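Local coordinates for penicillin-binding protein 2B (Streptococcus pneumoniae, PDB 2WAD) that probably builds the peptide cross-links between glycan strands of cell-wall peptidoglycan as a penicillin-binding transpeptidase of the cell-elongation machinery, at residues 443-448 with 515-520; 392-397 with 483-488; 174-179 with 191-196. All blocks are in the same frame, centred on the assembly; numbering follows the deposited sequence.

Contact 1 of 3, residues 443-448 with 515-520; sequences SSNAYV and NAFGQF. Unlike the reference sequence in segment 443-448: A446 (reference Thr), V448 (reference Met).
N445 and V448, one helical turn apart, face A516 and F517 beside the active site of the transpeptidase domain. S443 precedes them as the positive-phi residue of a Schellman motif; its OG hydrogen-bonds S386, probably the acyl-ester nucleophile, and K615. S444 is the N-cap of helix 445-455: its OG accepts from Y447 N at 3.1 Å, with an N-H...O angle of 155°, and also pairs with D410. The amide of N445 lies over one face of the F517 ring, its CG 4.0 Å above the ring plane toward the rim and the two planes 35° apart. N445 OD1 comes nearest at the root of that side chain, 3.3 Å from F517 CB. The amide cannot swing easily, because OD1 accepts from K389 NZ while ND2 bonds Y422 O. S443-S444-N445 probably forms the SxN motif of penicillin-binding proteins, facing S386 and K389 of the SxxK motif. V448 then packs CG2 against F517 CB at 3.9 Å and against A516 O at 3.8 Å. A516 and F517 are the middle of a type I turn, N515 to G518, where helix 509-515 ends in another Schellman motif. Helix 389-398 borders both sides of the contact: its K389 and T392 touch V448, and K389 also touches F517.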
loop_
_atom_site.group_PDB
_atom_site.type_symbol
_atom_site.label_atom_id
_atom_site.label_comp_id
_atom_site.label_asym_id
_atom_site.label_seq_id
_atom_site.Cartn_x
_atom_site.Cartn_y
_atom_site.Cartn_z
ATOM N N SER A 443 -29.288 16.915 -4.216
ATOM C CA SER A 443 -28.102 17.327 -3.476
ATOM C C SER A 443 -28.394 18.540 -2.604
ATOM O O SER A 443 -27.662 19.523 -2.626
ATOM C CB SER A 443 -26.897 17.572 -4.396
ATOM O OG SER A 443 -25.660 17.419 -3.690
ATOM N N SER A 444 -29.478 18.456 -1.846
ATOM C CA SER A 444 -29.888 19.558 -0.987
ATOM C C SER A 444 -28.937 19.739 0.190
ATOM O O SER A 444 -28.756 18.817 0.998
ATOM C CB SER A 444 -31.292 19.273 -0.444
ATOM O OG SER A 444 -31.569 20.130 0.643
ATOM N N ASN A 445 -28.343 20.922 0.308
ATOM C CA ASN A 445 -27.649 21.261 1.552
ATOM C C ASN A 445 -28.605 21.536 2.726
ATOM O O ASN A 445 -28.244 21.282 3.873
ATOM C CB ASN A 445 -26.713 22.461 1.375
ATOM C CG ASN A 445 -25.418 22.122 0.643
ATOM O OD1 ASN A 445 -24.970 20.969 0.579
ATOM N ND2 ASN A 445 -24.778 23.159 0.115
ATOM N N ALA A 446 -29.805 22.054 2.461
ATOM C CA ALA A 446 -30.746 22.389 3.539
ATOM C C ALA A 446 -31.095 21.158 4.364
ATOM O O ALA A 446 -31.251 21.246 5.590
ATOM C CB ALA A 446 -32.028 23.015 3.009
ATOM N N TYR A 447 -31.250 20.027 3.685
ATOM C CA TYR A 447 -31.688 18.806 4.382
ATOM C C TYR A 447 -30.622 18.314 5.384
ATOM O O TYR A 447 -30.963 17.920 6.518
ATOM C CB TYR A 447 -32.028 17.701 3.374
ATOM C CG TYR A 447 -32.844 16.553 3.948
ATOM C CD1 TYR A 447 -34.229 16.597 3.933
ATOM C CD2 TYR A 447 -32.233 15.443 4.528
ATOM C CE1 TYR A 447 -34.991 15.569 4.467
ATOM C CE2 TYR A 447 -32.987 14.411 5.083
ATOM C CZ TYR A 447 -34.361 14.489 5.040
ATOM O OH TYR A 447 -35.141 13.493 5.573
ATOM N N VAL A 448 -29.345 18.351 4.977
ATOM C CA VAL A 448 -28.269 17.787 5.772
ATOM C C VAL A 448 -27.778 18.745 6.854
ATOM O O VAL A 448 -27.266 18.305 7.872
ATOM C CB VAL A 448 -27.052 17.304 4.938
ATOM C CG1 VAL A 448 -27.383 16.014 4.173
ATOM C CG2 VAL A 448 -26.518 18.398 4.022
ATOM N N ASN A 515 -18.837 20.066 7.556
ATOM C CA ASN A 515 -18.502 18.634 7.502
ATOM C C ASN A 515 -19.709 17.845 7.030
ATOM O O ASN A 515 -19.570 16.857 6.317
ATOM C CB ASN A 515 -17.993 18.130 8.867
ATOM C CG ASN A 515 -17.000 16.985 8.744
ATOM O OD1 ASN A 515 -16.296 16.849 7.742
ATOM N ND2 ASN A 515 -16.905 16.177 9.798
ATOM N N ALA A 516 -20.898 18.331 7.388
ATOM C CA ALA A 516 -22.168 17.677 7.059
ATOM C C ALA A 516 -22.477 17.583 5.562
ATOM O O ALA A 516 -23.255 16.722 5.124
ATOM C CB ALA A 516 -23.330 18.349 7.794
ATOM N N PHE A 517 -21.889 18.480 4.774
ATOM C CA PHE A 517 -22.049 18.381 3.331
ATOM C C PHE A 517 -20.685 18.242 2.652
ATOM O O PHE A 517 -20.509 18.569 1.480
ATOM C CB PHE A 517 -22.958 19.506 2.761
ATOM C CG PHE A 517 -22.524 20.928 3.098
ATOM C CD1 PHE A 517 -23.086 21.599 4.182
ATOM C CD2 PHE A 517 -21.628 21.618 2.297
ATOM C CE1 PHE A 517 -22.737 22.910 4.501
ATOM C CE2 PHE A 517 -21.250 22.951 2.600
ATOM C CZ PHE A 517 -21.802 23.596 3.717
ATOM N N GLY A 518 -19.705 17.739 3.404
ATOM C CA GLY A 518 -18.458 17.275 2.830
ATOM C C GLY A 518 -17.478 18.375 2.453
ATOM O O GLY A 518 -16.722 18.240 1.484
ATOM N N GLN A 519 -17.466 19.445 3.241
ATOM C CA GLN A 519 -16.492 20.510 3.058
ATOM C C GLN A 519 -15.662 20.717 4.324
ATOM O O GLN A 519 -15.365 21.837 4.676
ATOM C CB GLN A 519 -17.150 21.831 2.646
ATOM C CG GLN A 519 -17.928 21.806 1.325
ATOM C CD GLN A 519 -17.047 21.643 0.098
ATOM O OE1 GLN A 519 -17.387 20.908 -0.835
ATOM N NE2 GLN A 519 -15.923 22.348 0.076
ATOM N N PHE A 520 -15.250 19.663 5.019
ATOM C CA PHE A 520 -14.320 19.885 6.139
ATOM C C PHE A 520 -13.314 18.743 6.177
ATOM O O PHE A 520 -12.208 18.893 5.664
ATOM C CB PHE A 520 -15.033 20.137 7.491
ATOM C CG PHE A 520 -14.104 20.564 8.605
ATOM C CD1 PHE A 520 -13.317 21.696 8.471
ATOM C CD2 PHE A 520 -13.978 19.813 9.762
ATOM C CE1 PHE A 520 -12.432 22.085 9.478
ATOM C CE2 PHE A 520 -13.103 20.198 10.779
ATOM C CZ PHE A 520 -12.313 21.329 10.627
#

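Contact 2 of 3, residues 392-397 with 483-488; sequences TISSGW and GEYGLG
S394 OG is held by two groups: Y485 OH donates to it at 2.8 Å, and it is also hydrogen-bonded to A390 O, one turn back in the same helix. With OG anti to the carbonyl carbon (chi1 -62°), the hydroxyl lies beside its own helix backbone, where it can reach A390 O and still meet the tyrosine. OG sits at the edge of the Y485 ring and near its plane, toward CE2. The CZ-OH...OG angle is about 119°, a natural direction for a phenolic hydrogen that lies in the ring plane. S394 CB stays 3.8 Å from Y485 OH, so the touch between the two segments is nearly all one polar bond, buried from solvent.

Y485 comes from the end of helix 471-484. G486, with positive phi, completes the Schellman motif that ends the helix, its N bonding G483 O at 3.0 Å, and Y485, just before it, reaches to S394. L584 of helix 578-593 touches both S394 and Y485, and the ring of Y531 in helix 525-536 meets that of Y485 edge-to-face. A second link between the helices is made by S395 OG and T481 OG1.

The tyrosine-serine bond ties helix 389-398 to the end of helix 471-484 within the helical part of the penicillin-binding transpeptidase fold, where the helix carrying S394 begins at K389, probably the lysine of the SxxK motif.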
loop_
_atom_site.group_PDB
_atom_site.type_symbol
_atom_site.label_atom_id
_atom_site.label_comp_id
_atom_site.label_asym_id
_atom_site.label_seq_id
_atom_site.Cartn_x
_atom_site.Cartn_y
_atom_site.Cartn_z
ATOM N N THR A 392 -24.477 11.475 6.192
ATOM C CA THR A 392 -25.058 12.449 7.129
ATOM C C THR A 392 -26.505 12.167 7.482
ATOM O O THR A 392 -26.893 12.310 8.642
ATOM C CB THR A 392 -25.015 13.875 6.570
ATOM O OG1 THR A 392 -23.677 14.156 6.137
ATOM C CG2 THR A 392 -25.421 14.856 7.645
ATOM N N ILE A 393 -27.305 11.813 6.477
ATOM C CA ILE A 393 -28.650 11.328 6.719
ATOM C C ILE A 393 -28.626 10.093 7.619
ATOM O O ILE A 393 -29.462 9.947 8.512
ATOM C CB ILE A 393 -29.413 11.062 5.397
ATOM C CG1 ILE A 393 -29.501 12.351 4.572
ATOM C CG2 ILE A 393 -30.859 10.657 5.654
ATOM C CD1 ILE A 393 -30.045 12.159 3.141
ATOM N N SER A 394 -27.707 9.166 7.375
ATOM C CA SER A 394 -27.638 7.985 8.233
ATOM C C SER A 394 -27.463 8.414 9.706
ATOM O O SER A 394 -28.102 7.885 10.611
ATOM C CB SER A 394 -26.477 7.084 7.820
ATOM O OG SER A 394 -26.628 6.589 6.500
ATOM N N SER A 395 -26.582 9.373 9.939
ATOM C CA SER A 395 -26.334 9.874 11.279
ATOM C C SER A 395 -27.600 10.477 11.887
ATOM O O SER A 395 -27.801 10.375 13.090
ATOM C CB SER A 395 -25.191 10.885 11.259
ATOM O OG SER A 395 -24.614 11.016 12.547
ATOM N N GLY A 396 -28.432 11.099 11.050
ATOM C CA GLY A 396 -29.744 11.591 11.438
ATOM C C GLY A 396 -30.677 10.493 11.931
ATOM O O GLY A 396 -31.364 10.669 12.930
ATOM N N TRP A 397 -30.729 9.365 11.230
ATOM C CA TRP A 397 -31.507 8.223 11.691
ATOM C C TRP A 397 -30.955 7.640 13.004
ATOM O O TRP A 397 -31.740 7.374 13.907
ATOM C CB TRP A 397 -31.571 7.131 10.615
ATOM C CG TRP A 397 -32.448 7.485 9.446
ATOM C CD1 TRP A 397 -33.670 8.096 9.501
ATOM C CD2 TRP A 397 -32.184 7.246 8.063
ATOM N NE1 TRP A 397 -34.183 8.249 8.249
ATOM C CE2 TRP A 397 -33.288 7.746 7.342
ATOM C CE3 TRP A 397 -31.123 6.659 7.359
ATOM C CZ2 TRP A 397 -33.358 7.692 5.948
ATOM C CZ3 TRP A 397 -31.186 6.609 5.974
ATOM C CH2 TRP A 397 -32.300 7.125 5.282
ATOM N N GLY A 483 -17.155 7.306 9.945
ATOM C CA GLY A 483 -16.276 6.160 10.175
ATOM C C GLY A 483 -16.899 4.793 9.925
ATOM O O GLY A 483 -16.220 3.875 9.450
ATOM N N GLU A 484 -18.200 4.646 10.182
ATOM C CA GLU A 484 -18.896 3.399 9.835
ATOM C C GLU A 484 -18.855 3.058 8.342
ATOM O O GLU A 484 -19.084 1.907 7.952
ATOM C CB GLU A 484 -20.358 3.451 10.270
ATOM C CG GLU A 484 -20.575 3.399 11.781
ATOM C CD GLU A 484 -22.061 3.352 12.092
ATOM O OE1 GLU A 484 -22.705 4.411 12.114
ATOM O OE2 GLU A 484 -22.605 2.255 12.291
ATOM N N TYR A 485 -18.584 4.065 7.513
ATOM C CA TYR A 485 -18.588 3.883 6.067
ATOM C C TYR A 485 -17.173 3.950 5.553
ATOM O O TYR A 485 -16.918 3.847 4.329
ATOM C CB TYR A 485 -19.418 4.948 5.382
ATOM C CG TYR A 485 -20.915 4.749 5.430
ATOM C CD1 TYR A 485 -21.565 3.956 4.500
ATOM C CD2 TYR A 485 -21.696 5.473 6.332
ATOM C CE1 TYR A 485 -22.973 3.810 4.536
ATOM C CE2 TYR A 485 -23.077 5.359 6.351
ATOM C CZ TYR A 485 -23.719 4.532 5.452
ATOM O OH TYR A 485 -25.108 4.411 5.496
ATOM N N GLY A 486 -16.250 4.110 6.500
ATOM C CA GLY A 486 -14.829 4.198 6.177
ATOM C C GLY A 486 -14.367 5.606 5.865
ATOM O O GLY A 486 -13.241 5.843 5.415
ATOM N N LEU A 487 -15.243 6.573 6.077
ATOM C CA LEU A 487 -14.872 7.968 5.844
ATOM C C LEU A 487 -14.206 8.530 7.117
ATOM O O LEU A 487 -14.892 8.886 8.070
ATOM C CB LEU A 487 -16.136 8.771 5.494
ATOM C CG LEU A 487 -16.931 8.265 4.271
ATOM C CD1 LEU A 487 -18.239 8.987 4.082
ATOM C CD2 LEU A 487 -16.070 8.399 3.007
ATOM N N GLY A 488 -12.879 8.609 7.144
ATOM C CA GLY A 488 -12.155 9.082 8.332
ATOM C C GLY A 488 -11.656 7.948 9.217
ATOM O O GLY A 488 -11.087 8.197 10.265
#

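Contact 3 of 3, residues 174-179 with 191-196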
loop_
_atom_site.group_PDB
_atom_site.type_symbol
_atom_site.label_atom_id
_atom_site.label_comp_id
_atom_site.label_asym_id
_atom_site.label_seq_id
_atom_site.Cartn_x
_atom_site.Cartn_y
_atom_site.Cartn_z
ATOM N N GLU A 174 42.244 -6.057 -0.154
ATOM C CA GLU A 174 42.228 -7.311 0.570
ATOM C C GLU A 174 41.444 -7.145 1.868
ATOM O O GLU A 174 40.679 -8.034 2.258
ATOM C CB GLU A 174 43.623 -7.917 0.741
ATOM C CG GLU A 174 44.485 -7.311 1.816
ATOM C CD GLU A 174 45.855 -7.965 1.876
ATOM O OE1 GLU A 174 46.310 -8.550 0.865
ATOM O OE2 GLU A 174 46.480 -7.887 2.951
ATOM N N ILE A 175 41.569 -5.978 2.495
ATOM C CA ILE A 175 40.782 -5.714 3.697
ATOM C C ILE A 175 39.297 -5.812 3.407
ATOM O O ILE A 175 38.525 -6.376 4.185
ATOM C CB ILE A 175 41.095 -4.358 4.339
ATOM C CG1 ILE A 175 42.574 -4.290 4.715
ATOM C CG2 ILE A 175 40.230 -4.172 5.583
ATOM C CD1 ILE A 175 42.941 -3.014 5.445
ATOM N N TYR A 176 38.899 -5.279 2.260
ATOM C CA TYR A 176 37.516 -5.415 1.813
ATOM C C TYR A 176 37.054 -6.865 1.663
ATOM O O TYR A 176 35.985 -7.237 2.134
ATOM C CB TYR A 176 37.306 -4.647 0.506
ATOM C CG TYR A 176 35.891 -4.746 -0.021
ATOM C CD1 TYR A 176 34.842 -4.101 0.623
ATOM C CD2 TYR A 176 35.608 -5.498 -1.151
ATOM C CE1 TYR A 176 33.541 -4.188 0.136
ATOM C CE2 TYR A 176 34.329 -5.607 -1.640
ATOM C CZ TYR A 176 33.301 -4.947 -0.999
ATOM O OH TYR A 176 32.034 -5.068 -1.507
ATOM N N LEU A 177 37.857 -7.673 0.981
ATOM C CA LEU A 177 37.582 -9.093 0.776
ATOM C C LEU A 177 37.490 -9.892 2.077
ATOM O O LEU A 177 36.498 -10.598 2.289
ATOM C CB LEU A 177 38.606 -9.715 -0.182
ATOM C CG LEU A 177 38.347 -9.356 -1.656
ATOM C CD1 LEU A 177 39.495 -9.772 -2.562
ATOM C CD2 LEU A 177 37.002 -9.843 -2.221
ATOM N N PHE A 178 38.508 -9.781 2.929
ATOM C CA PHE A 178 38.453 -10.286 4.305
ATOM C C PHE A 178 37.116 -10.001 5.014
ATOM O O PHE A 178 36.458 -10.928 5.502
ATOM C CB PHE A 178 39.608 -9.678 5.088
ATOM C CG PHE A 178 39.659 -10.095 6.526
ATOM C CD1 PHE A 178 40.501 -11.115 6.923
ATOM C CD2 PHE A 178 38.895 -9.449 7.485
ATOM C CE1 PHE A 178 40.570 -11.505 8.245
ATOM C CE2 PHE A 178 38.967 -9.828 8.817
ATOM C CZ PHE A 178 39.805 -10.867 9.195
ATOM N N SER A 179 36.696 -8.733 5.042
ATOM C CA SER A 179 35.454 -8.355 5.723
ATOM C C SER A 179 34.289 -9.219 5.227
ATOM O O SER A 179 33.491 -9.742 6.010
ATOM C CB SER A 179 35.151 -6.855 5.562
ATOM O OG SER A 179 36.335 -6.075 5.649
ATOM N N THR A 191 27.493 -14.787 -0.066
ATOM C CA THR A 191 28.003 -14.239 -1.314
ATOM C C THR A 191 29.120 -13.225 -1.076
ATOM O O THR A 191 29.002 -12.366 -0.191
ATOM C CB THR A 191 26.853 -13.569 -2.100
ATOM O OG1 THR A 191 26.013 -14.586 -2.648
ATOM C CG2 THR A 191 27.374 -12.692 -3.233
ATOM N N ILE A 192 30.196 -13.340 -1.860
ATOM C CA ILE A 192 31.346 -12.426 -1.784
ATOM C C ILE A 192 31.228 -11.343 -2.857
ATOM O O ILE A 192 31.593 -11.557 -4.017
ATOM C CB ILE A 192 32.690 -13.154 -1.959
ATOM C CG1 ILE A 192 32.863 -14.234 -0.888
ATOM C CG2 ILE A 192 33.841 -12.171 -1.887
ATOM C CD1 ILE A 192 32.315 -13.839 0.483
ATOM N N ALA A 193 30.703 -10.187 -2.469
ATOM C CA ALA A 193 30.467 -9.114 -3.424
ATOM C C ALA A 193 31.741 -8.566 -4.065
ATOM O O ALA A 193 32.723 -8.236 -3.396
ATOM C CB ALA A 193 29.635 -8.004 -2.798
ATOM N N THR A 194 31.714 -8.492 -5.388
ATOM C CA THR A 194 32.856 -8.023 -6.156
ATOM C C THR A 194 32.294 -7.206 -7.316
ATOM O O THR A 194 31.088 -7.220 -7.524
ATOM C CB THR A 194 33.663 -9.227 -6.690
ATOM O OG1 THR A 194 34.901 -8.765 -7.233
ATOM C CG2 THR A 194 32.885 -9.962 -7.768
ATOM N N ASP A 195 33.143 -6.490 -8.051
ATOM C CA ASP A 195 32.720 -5.909 -9.329
ATOM C C ASP A 195 32.264 -7.032 -10.249
ATOM O O ASP A 195 32.871 -8.100 -10.277
ATOM C CB ASP A 195 33.861 -5.147 -10.009
ATOM C CG ASP A 195 34.381 -3.998 -9.166
ATOM O OD1 ASP A 195 33.677 -3.584 -8.222
ATOM O OD2 ASP A 195 35.493 -3.505 -9.447
ATOM N N PRO A 196 31.212 -6.776 -11.034
ATOM C CA PRO A 196 30.590 -7.794 -11.878
ATOM C C PRO A 196 31.615 -8.677 -12.604
ATOM O O PRO A 196 32.654 -8.184 -13.058
ATOM C CB PRO A 196 29.797 -6.958 -12.891
ATOM C CG PRO A 196 29.606 -5.626 -12.238
ATOM C CD PRO A 196 30.836 -5.408 -11.435
#
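Y176 and L177 of helix 169-182 rest on I192 and A193, the start of the loop that follows strand 189-191, so this is helix-on-loop packing within the dimerisation-domain family region of the penicillin-binding protein. From CB, the Y176 side chain leaves the helix with CG anti to the backbone N (chi1 180°), which turns the ring edge toward the A193 carbonyl. Its CE2 atom makes the closest approach, 3.5 Å from A193 O, with the carbonyl oxygen near the ring plane. Farther along, CZ is 4.1 Å from the same oxygen, and the terminal OH lies 3.8 Å from A193 O and 4.0 Å from A193 CB. The polar tip has its own partner in K241 NZ, a hydrogen bond that helps to hold the hydroxyl while A193 O flanks the ring; K241 also touches A193.

L177, next along the helix, adds the apolar half: its CD2 meets I192 CG2 at 3.9 Å, the two side chains crossing at about a right angle. Behind them, I192 packs on V80 and F82 of strand 72-83, and L177 on A97 of helix 90-100, so the contact joins helices 169-182 and 90-100 to strand 72-83. Q180 OE1 of the same helix accepts from A193 N, and T194 OG1 bonds S105 O farther along the loop. Within the helix, I175 O is gripped by S179 N and S179 OG from opposite faces of its carbonyl plane, the hydroxyl at 2.7 Å and tilted 29° from that plane.

Overall arrangement
Contacts 1 and 2 belong to one packed unit of the transpeptidase domain: their centres are 12 Å apart, and their segments alternate along the chain. They touch through helix 389-398, where T392 OG1 probably hydrogen-bonds A516 O at 2.8 Å, while I393 packs against Y447 and V448. Contact 1 lines the active site, with the side chain of N445 about 5 Å from that of S386; contact 2 lies away from the catalytic serine, on the helix that K389 begins. Contact 3 stands apart on the other side of the chain's centre, in the dimerisation-domain region: its centre is about 65 Å from that of contact 1 and about 60 Å from that of contact 2.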